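Side-chain contacts in 2,3-bisphosphoglycerate-independent phosphoglycerate mutase (Pyrococcus horikoshii, PDB 2ZKT), which probably catalyses the glycolytic interconversion of 2-phosphoglycerate and 3-phosphoglycerate without the help of 2,3-bisphosphoglycerate: residues Ala32-Pro35 / Asn36-Lys39; Lys316-Leu319 / Ile320-Asp324; Ile399-Asp402 / Leu403-Arg406. All coordinates share one frame; numbering follows the deposited sequence.

Contact 1. Residues Ala32-Pro35 / Asn36-Lys39; sequences ANTP and NMDK
The terminal methyl of M37 lies over the side chain of T34, its CE 3.8 Å from T34 CG2. It gets there because the methionine chain runs extended to SD and then bends, with chi3 at -93°, back across the start of helix 35-43. With T34 chi1 at 62°, OG1 sits between the backbone N and the carbonyl carbon and CG2 is left for the methionine. The T34 and D38 side chains cross at about a right angle, and T34 OG1 lies 3.2 Å from D38 OD1, a weak hydrogen bond at best. The firmer bond of D38 OD1 is with the backbone N of F378. On its other oxygen the same carboxylate is tied back to the loop by a water, which donates to D38 OD2 at 3.1 Å and to A32 O at 3.1 Å.

T34 holds the N-cap position, yet its hydroxyl does no capping. Instead T34 O opens the helical ladder, accepting D38 N at 3.1 Å with an N-H...O angle of 160°, and K39 N follows on P35 O. P35 fills the first turn, where the lack of an N-H costs nothing, and the next two amides, of N36 and M37, are bonded to the carboxylate of D324 on helix 313-331. From the second subunit, Y31 packs on P35 and N24 on K39, so this helix start also lies at the dimer interface. Further along, the same helix supplies the calcium ligand E42. Chemically, the N-terminal amides are met by a carboxylate from a helix far along the chain, whose negative charge would probably be favoured by the helix dipole, while the D38 carboxylate joins the first turn to two loops.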
ATOM      1  N   ALA B  32       2.117   1.635   2.300  1.00 43.01           N
ATOM      2  CA  ALA B  32       1.027   0.678   2.105  1.00 43.19           C
ATOM      3  C   ALA B  32       0.202   0.991   0.867  1.00 44.14           C
ATOM      4  O   ALA B  32      -0.071   2.144   0.575  1.00 46.37           O
ATOM      5  CB  ALA B  32       0.118   0.665   3.344  1.00 42.22           C
ATOM      6  N   ASN B  33      -0.196  -0.047   0.136  1.00 46.13           N
ATOM      7  CA  ASN B  33      -1.015   0.133  -1.059  1.00 46.21           C
ATOM      8  C   ASN B  33      -2.459   0.345  -0.586  1.00 44.39           C
ATOM      9  O   ASN B  33      -3.118  -0.590  -0.121  1.00 45.36           O
ATOM     10  CB  ASN B  33      -0.904  -1.114  -1.953  1.00 49.30           C
ATOM     11  CG  ASN B  33      -1.750  -1.014  -3.214  1.00 51.34           C
ATOM     12  OD1 ASN B  33      -1.734   0.003  -3.905  1.00 52.72           O
ATOM     13  ND2 ASN B  33      -2.483  -2.081  -3.522  1.00 52.41           N
ATOM     14  N   THR B  34      -2.942   1.582  -0.713  1.00 42.51           N
ATOM     15  CA  THR B  34      -4.290   1.948  -0.268  1.00 40.10           C
ATOM     16  C   THR B  34      -5.058   2.713  -1.348  1.00 40.39           C
ATOM     17  O   THR B  34      -5.408   3.886  -1.164  1.00 38.16           O
ATOM     18  CB  THR B  34      -4.212   2.844   0.988  1.00 40.14           C
ATOM     19  OG1 THR B  34      -3.514   4.059   0.656  1.00 39.97           O
ATOM     20  CG2 THR B  34      -3.441   2.137   2.107  1.00 37.16           C
ATOM     21  N   PRO B  35      -5.371   2.045  -2.474  1.00 41.17           N
ATOM     22  CA  PRO B  35      -6.099   2.708  -3.567  1.00 40.49           C
ATOM     23  C   PRO B  35      -7.445   3.349  -3.212  1.00 40.70           C
ATOM     24  O   PRO B  35      -7.842   4.326  -3.842  1.00 40.48           O
ATOM     25  CB  PRO B  35      -6.234   1.594  -4.608  1.00 40.34           C
ATOM     26  CG  PRO B  35      -6.369   0.359  -3.760  1.00 38.60           C
ATOM     27  CD  PRO B  35      -5.287   0.584  -2.708  1.00 42.16           C
ATOM     28  N   ASN B  36      -8.151   2.808  -2.210  1.00 40.83           N
ATOM     29  CA  ASN B  36      -9.460   3.349  -1.814  1.00 41.18           C
ATOM     30  C   ASN B  36      -9.364   4.656  -1.021  1.00 41.47           C
ATOM     31  O   ASN B  36     -10.105   5.606  -1.287  1.00 41.15           O
ATOM     32  CB  ASN B  36     -10.259   2.290  -1.031  1.00 41.38           C
ATOM     33  CG  ASN B  36     -10.780   1.169  -1.942  1.00 40.85           C
ATOM     34  OD1 ASN B  36     -11.637   1.399  -2.792  1.00 43.08           O
ATOM     35  ND2 ASN B  36     -10.242  -0.042  -1.777  1.00 37.35           N
ATOM     36  N   MET B  37      -8.454   4.720  -0.055  1.00 42.95           N
ATOM     37  CA  MET B  37      -8.296   5.961   0.696  1.00 44.49           C
ATOM     38  C   MET B  37      -7.713   7.039  -0.248  1.00 44.07           C
ATOM     39  O   MET B  37      -8.061   8.225  -0.135  1.00 43.93           O
ATOM     40  CB  MET B  37      -7.412   5.737   1.942  1.00 44.23           C
ATOM     41  CG  MET B  37      -8.140   4.923   3.038  1.00 44.97           C
ATOM     42  SD  MET B  37      -7.251   4.677   4.612  1.00 48.40           S
ATOM     43  CE  MET B  37      -6.407   3.080   4.328  1.00 43.88           C
ATOM     44  N   ASP B  38      -6.853   6.635  -1.195  1.00 44.07           N
ATOM     45  CA  ASP B  38      -6.276   7.592  -2.155  1.00 44.14           C
ATOM     46  C   ASP B  38      -7.395   8.159  -3.047  1.00 43.90           C
ATOM     47  O   ASP B  38      -7.375   9.338  -3.412  1.00 42.97           O
ATOM     48  CB  ASP B  38      -5.219   6.927  -3.062  1.00 44.42           C
ATOM     49  CG  ASP B  38      -3.961   6.498  -2.296  1.00 48.30           C
ATOM     50  OD1 ASP B  38      -3.920   6.694  -1.053  1.00 53.41           O
ATOM     51  OD2 ASP B  38      -3.019   5.961  -2.943  1.00 52.00           O
ATOM     52  N   LYS B  39      -8.356   7.308  -3.406  1.00 43.98           N
ATOM     53  CA  LYS B  39      -9.481   7.731  -4.235  1.00 44.44           C
ATOM     54  C   LYS B  39     -10.302   8.764  -3.453  1.00 42.71           C
ATOM     55  O   LYS B  39     -10.694   9.810  -3.991  1.00 44.25           O
ATOM     56  CB  LYS B  39     -10.361   6.517  -4.581  1.00 46.18           C
ATOM     57  CG  LYS B  39     -11.619   6.867  -5.366  1.00 52.46           C
ATOM     58  CD  LYS B  39     -12.847   6.160  -4.789  1.00 61.05           C
ATOM     59  CE  LYS B  39     -12.739   4.637  -4.932  1.00 65.66           C
ATOM     60  NZ  LYS B  39     -13.911   4.027  -5.640  1.00 68.60           N
TER
HETATM   61  O   HOH W   1      -0.954   4.171  -1.533  1.00 57.76           O

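Contact 2. Residues Lys316-Leu319 / Ile320-Asp324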
ATOM      1  N   LYS B 316       2.468  -3.181  10.066  1.00 47.16           N
ATOM      2  CA  LYS B 316       1.517  -2.077  10.219  1.00 47.57           C
ATOM      3  C   LYS B 316       0.997  -1.672   8.839  1.00 46.95           C
ATOM      4  O   LYS B 316      -0.207  -1.493   8.651  1.00 46.25           O
ATOM      5  CB  LYS B 316       2.180  -0.877  10.916  1.00 46.69           C
ATOM      6  CG  LYS B 316       1.247   0.315  11.141  1.00 47.95           C
ATOM      7  CD  LYS B 316       1.931   1.377  12.018  1.00 47.93           C
ATOM      8  CE  LYS B 316       1.056   2.613  12.208  1.00 47.09           C
ATOM      9  NZ  LYS B 316       1.668   3.574  13.169  1.00 43.80           N
ATOM     10  N   ALA B 317       1.910  -1.546   7.872  1.00 45.64           N
ATOM     11  CA  ALA B 317       1.520  -1.182   6.510  1.00 47.96           C
ATOM     12  C   ALA B 317       0.574  -2.266   5.963  1.00 48.11           C
ATOM     13  O   ALA B 317      -0.428  -1.961   5.307  1.00 49.95           O
ATOM     14  CB  ALA B 317       2.767  -1.052   5.609  1.00 45.85           C
ATOM     15  N   GLU B 318       0.898  -3.528   6.246  1.00 47.82           N
ATOM     16  CA  GLU B 318       0.078  -4.656   5.798  1.00 50.06           C
ATOM     17  C   GLU B 318      -1.343  -4.525   6.394  1.00 47.71           C
ATOM     18  O   GLU B 318      -2.349  -4.755   5.708  1.00 45.68           O
ATOM     19  CB  GLU B 318       0.735  -5.977   6.247  1.00 52.61           C
ATOM     20  CG  GLU B 318       0.266  -7.233   5.509  1.00 60.53           C
ATOM     21  CD  GLU B 318      -1.149  -7.658   5.885  1.00 71.77           C
ATOM     22  OE1 GLU B 318      -1.395  -7.936   7.085  1.00 77.90           O
ATOM     23  OE2 GLU B 318      -2.011  -7.718   4.975  1.00 75.65           O
ATOM     24  N   LEU B 319      -1.416  -4.139   7.670  1.00 45.27           N
ATOM     25  CA  LEU B 319      -2.707  -3.968   8.326  1.00 45.11           C
ATOM     26  C   LEU B 319      -3.487  -2.762   7.784  1.00 44.05           C
ATOM     27  O   LEU B 319      -4.712  -2.785   7.688  1.00 45.21           O
ATOM     28  CB  LEU B 319      -2.468  -3.812   9.826  1.00 45.20           C
ATOM     29  CG  LEU B 319      -2.011  -5.138  10.447  1.00 45.53           C
ATOM     30  CD1 LEU B 319      -1.486  -4.977  11.876  1.00 46.85           C
ATOM     31  CD2 LEU B 319      -3.126  -6.186  10.501  1.00 45.62           C
ATOM     32  N   ILE B 320      -2.746  -1.663   7.467  1.00 43.17           N
ATOM     33  CA  ILE B 320      -3.438  -0.517   6.877  1.00 42.71           C
ATOM     34  C   ILE B 320      -4.066  -0.908   5.535  1.00 45.45           C
ATOM     35  O   ILE B 320      -5.074  -0.358   5.100  1.00 44.23           O
ATOM     36  CB  ILE B 320      -2.461   0.673   6.700  1.00 42.67           C
ATOM     37  CG1 ILE B 320      -2.029   1.230   8.073  1.00 39.13           C
ATOM     38  CG2 ILE B 320      -3.162   1.818   5.935  1.00 41.67           C
ATOM     39  CD1 ILE B 320      -0.945   2.323   7.972  1.00 36.70           C
ATOM     40  N   GLU B 321      -3.413  -1.890   4.865  1.00 46.41           N
ATOM     41  CA  GLU B 321      -3.952  -2.378   3.593  1.00 49.43           C
ATOM     42  C   GLU B 321      -5.246  -3.177   3.799  1.00 49.79           C
ATOM     43  O   GLU B 321      -6.161  -3.130   2.988  1.00 50.67           O
ATOM     44  CB  GLU B 321      -2.889  -3.244   2.887  1.00 50.00           C
ATOM     45  CG  GLU B 321      -1.882  -2.410   2.072  1.00 50.57           C
ATOM     46  CD  GLU B 321      -0.885  -3.310   1.355  1.00 54.13           C
ATOM     47  OE1 GLU B 321      -1.276  -4.358   0.864  1.00 60.03           O
ATOM     48  OE2 GLU B 321       0.275  -2.927   1.252  1.00 59.32           O
ATOM     49  N   ARG B 322      -5.327  -3.925   4.900  1.00 50.86           N
ATOM     50  CA  ARG B 322      -6.542  -4.689   5.182  1.00 50.65           C
ATOM     51  C   ARG B 322      -7.671  -3.680   5.439  1.00 50.28           C
ATOM     52  O   ARG B 322      -8.829  -3.901   5.065  1.00 50.93           O
ATOM     53  CB  ARG B 322      -6.322  -5.610   6.397  1.00 49.34           C
ATOM     54  CG  ARG B 322      -5.437  -6.817   6.064  1.00 52.47           C
ATOM     55  CD  ARG B 322      -5.064  -7.647   7.290  1.00 53.00           C
ATOM     56  NE  ARG B 322      -6.234  -8.025   8.086  1.00 56.25           N
ATOM     57  CZ  ARG B 322      -6.155  -8.597   9.289  1.00 58.03           C
ATOM     58  NH1 ARG B 322      -4.959  -8.857   9.821  1.00 58.51           N
ATOM     59  NH2 ARG B 322      -7.264  -8.891   9.967  1.00 59.70           N
ATOM     60  N   ALA B 323      -7.322  -2.559   6.072  1.00 49.27           N
ATOM     61  CA  ALA B 323      -8.302  -1.515   6.345  1.00 48.84           C
ATOM     62  C   ALA B 323      -8.773  -0.911   5.016  1.00 48.59           C
ATOM     63  O   ALA B 323      -9.971  -0.645   4.838  1.00 49.51           O
ATOM     64  CB  ALA B 323      -7.680  -0.416   7.247  1.00 47.09           C
ATOM     65  N   ASP B 324      -7.846  -0.702   4.074  1.00 47.55           N
ATOM     66  CA  ASP B 324      -8.243  -0.117   2.794  1.00 49.30           C
ATOM     67  C   ASP B 324      -9.293  -0.983   2.102  1.00 49.05           C
ATOM     68  O   ASP B 324     -10.272  -0.461   1.546  1.00 48.94           O
ATOM     69  CB  ASP B 324      -7.038   0.084   1.859  1.00 48.97           C
ATOM     70  CG  ASP B 324      -7.326   1.098   0.744  1.00 51.17           C
ATOM     71  OD1 ASP B 324      -7.609   2.277   1.075  1.00 54.08           O
ATOM     72  OD2 ASP B 324      -7.277   0.727  -0.459  1.00 53.95           O
TER
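The shortest hydrogen bond between K316-L319 and I320-D324 is I320 N to K316 O, 2.8 Å long with an N-H...O angle of 156°, one of four i-to-i+4 backbone bonds. Among the side chains, R322 and E318 sit one turn apart with their flat groups nearly coplanar, 21° between planes, but E318 OE1 stays 4.6 Å from R322 NH1, beyond a salt bridge; the carboxylate instead lies against the arginine methylenes, OE1 3.7 Å from R322 CD. The guanidinium spends its polar atoms elsewhere, NH2 in a salt bridge with E280 OE1, NH1 hydrogen-bonded to Y276 O. A bend at chi3 (52°) carries it beside L319, which runs alongside R322 in the same direction, L319 CD2 coming 3.3 Å from R322 NH1. A leucine in place of R322 would probably leave the E280 carboxylate without its charged mate and the Y276 carbonyl without its donor. On another face, I320 CD1 approaches K316 CG at 4.3 Å, while K316 NZ forms a salt bridge with D17. I320 and L319 also pack on helix 303-309, which bears the zinc ligands D305 and H309, within the alkaline phosphatase-like metalloenzyme fold.

Contact 3. Residues Ile399-Asp402 / Leu403-Arg406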
ATOM      1  N   ILE B 399     -17.344  19.686  12.017  1.00 38.91           N
ATOM      2  CA  ILE B 399     -17.197  19.876  10.573  1.00 37.05           C
ATOM      3  C   ILE B 399     -18.011  18.803   9.818  1.00 38.14           C
ATOM      4  O   ILE B 399     -18.581  19.078   8.755  1.00 37.92           O
ATOM      5  CB  ILE B 399     -15.696  19.814  10.159  1.00 36.99           C
ATOM      6  CG1 ILE B 399     -14.988  21.094  10.624  1.00 35.82           C
ATOM      7  CG2 ILE B 399     -15.553  19.632   8.652  1.00 31.42           C
ATOM      8  CD1 ILE B 399     -13.464  21.036  10.456  1.00 32.24           C
ATOM      9  N   MET B 400     -18.058  17.583  10.361  1.00 39.28           N
ATOM     10  CA  MET B 400     -18.826  16.519   9.710  1.00 41.33           C
ATOM     11  C   MET B 400     -20.300  16.857   9.816  1.00 40.76           C
ATOM     12  O   MET B 400     -21.042  16.738   8.840  1.00 43.43           O
ATOM     13  CB  MET B 400     -18.598  15.160  10.378  1.00 41.05           C
ATOM     14  CG  MET B 400     -17.332  14.478   9.982  1.00 41.71           C
ATOM     15  SD  MET B 400     -17.134  12.935  10.864  1.00 44.34           S
ATOM     16  CE  MET B 400     -18.021  11.802   9.773  1.00 43.30           C
ATOM     17  N   MET B 401     -20.717  17.281  11.009  1.00 40.79           N
ATOM     18  CA  MET B 401     -22.115  17.621  11.245  1.00 40.65           C
ATOM     19  C   MET B 401     -22.560  18.767  10.351  1.00 39.90           C
ATOM     20  O   MET B 401     -23.701  18.786   9.886  1.00 40.94           O
ATOM     21  CB  MET B 401     -22.346  17.965  12.727  1.00 38.56           C
ATOM     22  CG  MET B 401     -22.353  16.737  13.657  1.00 40.52           C
ATOM     23  SD  MET B 401     -23.733  15.598  13.321  1.00 44.62           S
ATOM     24  CE  MET B 401     -23.172  14.081  14.143  1.00 35.44           C
ATOM     25  N   ASP B 402     -21.651  19.706  10.088  1.00 40.73           N
ATOM     26  CA  ASP B 402     -21.986  20.841   9.228  1.00 41.45           C
ATOM     27  C   ASP B 402     -22.141  20.385   7.771  1.00 42.18           C
ATOM     28  O   ASP B 402     -23.033  20.822   7.050  1.00 42.32           O
ATOM     29  CB  ASP B 402     -20.894  21.919   9.355  1.00 39.36           C
ATOM     30  CG  ASP B 402     -21.289  23.180   8.576  1.00 42.90           C
ATOM     31  OD1 ASP B 402     -22.364  23.720   8.845  1.00 41.70           O
ATOM     32  OD2 ASP B 402     -20.512  23.631   7.738  1.00 41.23           O
ATOM     33  N   LEU B 403     -21.218  19.492   7.330  1.00 41.50           N
ATOM     34  CA  LEU B 403     -21.338  18.968   5.973  1.00 41.55           C
ATOM     35  C   LEU B 403     -22.620  18.133   5.824  1.00 43.11           C
ATOM     36  O   LEU B 403     -23.186  17.979   4.746  1.00 42.61           O
ATOM     37  CB  LEU B 403     -20.134  18.070   5.678  1.00 39.73           C
ATOM     38  CG  LEU B 403     -18.828  18.853   5.447  1.00 42.94           C
ATOM     39  CD1 LEU B 403     -17.597  17.956   5.588  1.00 38.30           C
ATOM     40  CD2 LEU B 403     -18.736  19.477   4.047  1.00 40.87           C
ATOM     41  N   MET B 404     -23.039  17.544   6.976  1.00 43.57           N
ATOM     42  CA  MET B 404     -24.267  16.742   7.008  1.00 43.66           C
ATOM     43  C   MET B 404     -25.517  17.628   7.165  1.00 44.55           C
ATOM     44  O   MET B 404     -26.638  17.143   7.244  1.00 47.58           O
ATOM     45  CB  MET B 404     -24.190  15.783   8.212  1.00 42.55           C
ATOM     46  CG  MET B 404     -23.247  14.582   8.021  1.00 44.05           C
ATOM     47  SD  MET B 404     -22.597  13.943   9.586  1.00 43.54           S
ATOM     48  CE  MET B 404     -24.049  13.047  10.173  1.00 47.35           C
ATOM     49  N   ASN B 405     -25.308  18.946   7.209  1.00 43.80           N
ATOM     50  CA  ASN B 405     -26.398  19.914   7.361  1.00 44.45           C
ATOM     51  C   ASN B 405     -27.174  19.704   8.662  1.00 44.80           C
ATOM     52  O   ASN B 405     -28.388  19.910   8.716  1.00 45.67           O
ATOM     53  CB  ASN B 405     -27.360  19.838   6.160  1.00 43.84           C
ATOM     54  CG  ASN B 405     -26.702  20.284   4.862  1.00 46.54           C
ATOM     55  OD1 ASN B 405     -25.934  21.254   4.843  1.00 44.99           O
ATOM     56  ND2 ASN B 405     -27.003  19.587   3.767  1.00 43.97           N
ATOM     57  N   ARG B 406     -26.464  19.293   9.709  1.00 45.39           N
ATOM     58  CA  ARG B 406     -27.078  19.054  11.006  1.00 46.17           C
ATOM     59  C   ARG B 406     -26.567  20.045  12.046  1.00 47.57           C
ATOM     60  O   ARG B 406     -26.757  19.852  13.248  1.00 49.07           O
ATOM     61  CB  ARG B 406     -26.793  17.614  11.463  1.00 45.58           C
ATOM     62  CG  ARG B 406     -27.502  16.557  10.608  1.00 43.39           C
ATOM     63  CD  ARG B 406     -27.120  15.130  11.024  1.00 45.69           C
ATOM     64  NE  ARG B 406     -27.689  14.148  10.097  1.00 46.21           N
ATOM     65  CZ  ARG B 406     -28.958  13.740  10.114  1.00 44.85           C
ATOM     66  NH1 ARG B 406     -29.801  14.212  11.029  1.00 39.70           N
ATOM     67  NH2 ARG B 406     -29.389  12.891   9.184  1.00 43.82           N
TER
HETATM   68  O   HOH W   2     -24.817  23.050   6.989  1.00 47.16           O
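Residues I399-R406 span the last turn of helix 396-403 and the loop that leaves it, closed by a Schellman motif; the helix packs on the mixed sheet of the metalloenzyme fold. N405 takes a left-handed backbone conformation (phi 60°), which turns the chain so that two amides reach back into the last turn. R406 N bonds to M401 O at 2.8 Å, nearly straight at 165°, and N405 N to D402 O at 3.0 Å, approaching from well above the carbonyl plane. Before the turn, L403 N and M404 N still make ordinary helical bonds to I399 O and M400 O.

The apolar contact that usually accompanies this motif is present too: M401 SD lies 4.1 Å from R406 CB, joining the residue at the start of the last turn to the one just beyond the left-handed residue. M404 adds to the same patch. Its chain bends at SD, which carries M404 CE to 4.1 Å from M401 SD, the methyl coming obliquely onto the M401 thioether. M404 SD also rests 3.3 Å from M400 O, alongside the carbonyl that receives its own amide. These methionines, with M400, face F296 of strand 296-301; M400 and M404 also touch strand 339-344, and F238 and W242 of helix 238-242 also touch M401. On another side, I399 and L403 run side by side, I399 CG2 to L403 CD1 4.0 Å.

Beyond the helix the chain is held to the N-terminal segment: M404 pairs with R5 through the backbone, R406 NE bonds to R5 O, and N405 ND2 to L3 O. The D402 carboxylate turns to the hydroxyl of S407. Over the turn, a water sits 2.9 Å from D402 O and 3.0 Å from N405 OD1.

Along the chain the three contacts follow in series. Contacts 1 and 2 are neighbours, their centres about 10 Å apart, and meet directly where helix 313-331 passes the start of helix 35-43. Two residues of contact 2, D324 and E321, are bonded to the backbone of contact 1, E321 through the N33 amide. Contact 3, at the end of helix 396-403, lies about 25 Å from contact 1 and 29 Å from contact 2, centre to centre, and touches neither. Contact 3 packs on strands 296-301 and 339-344 of the mixed sheet, whereas the K316 side chain of contact 2 is about 9 Å from a zinc ion and K39 of contact 1 about 10 Å from the calcium ion, with contact 1 also reaching the second subunit.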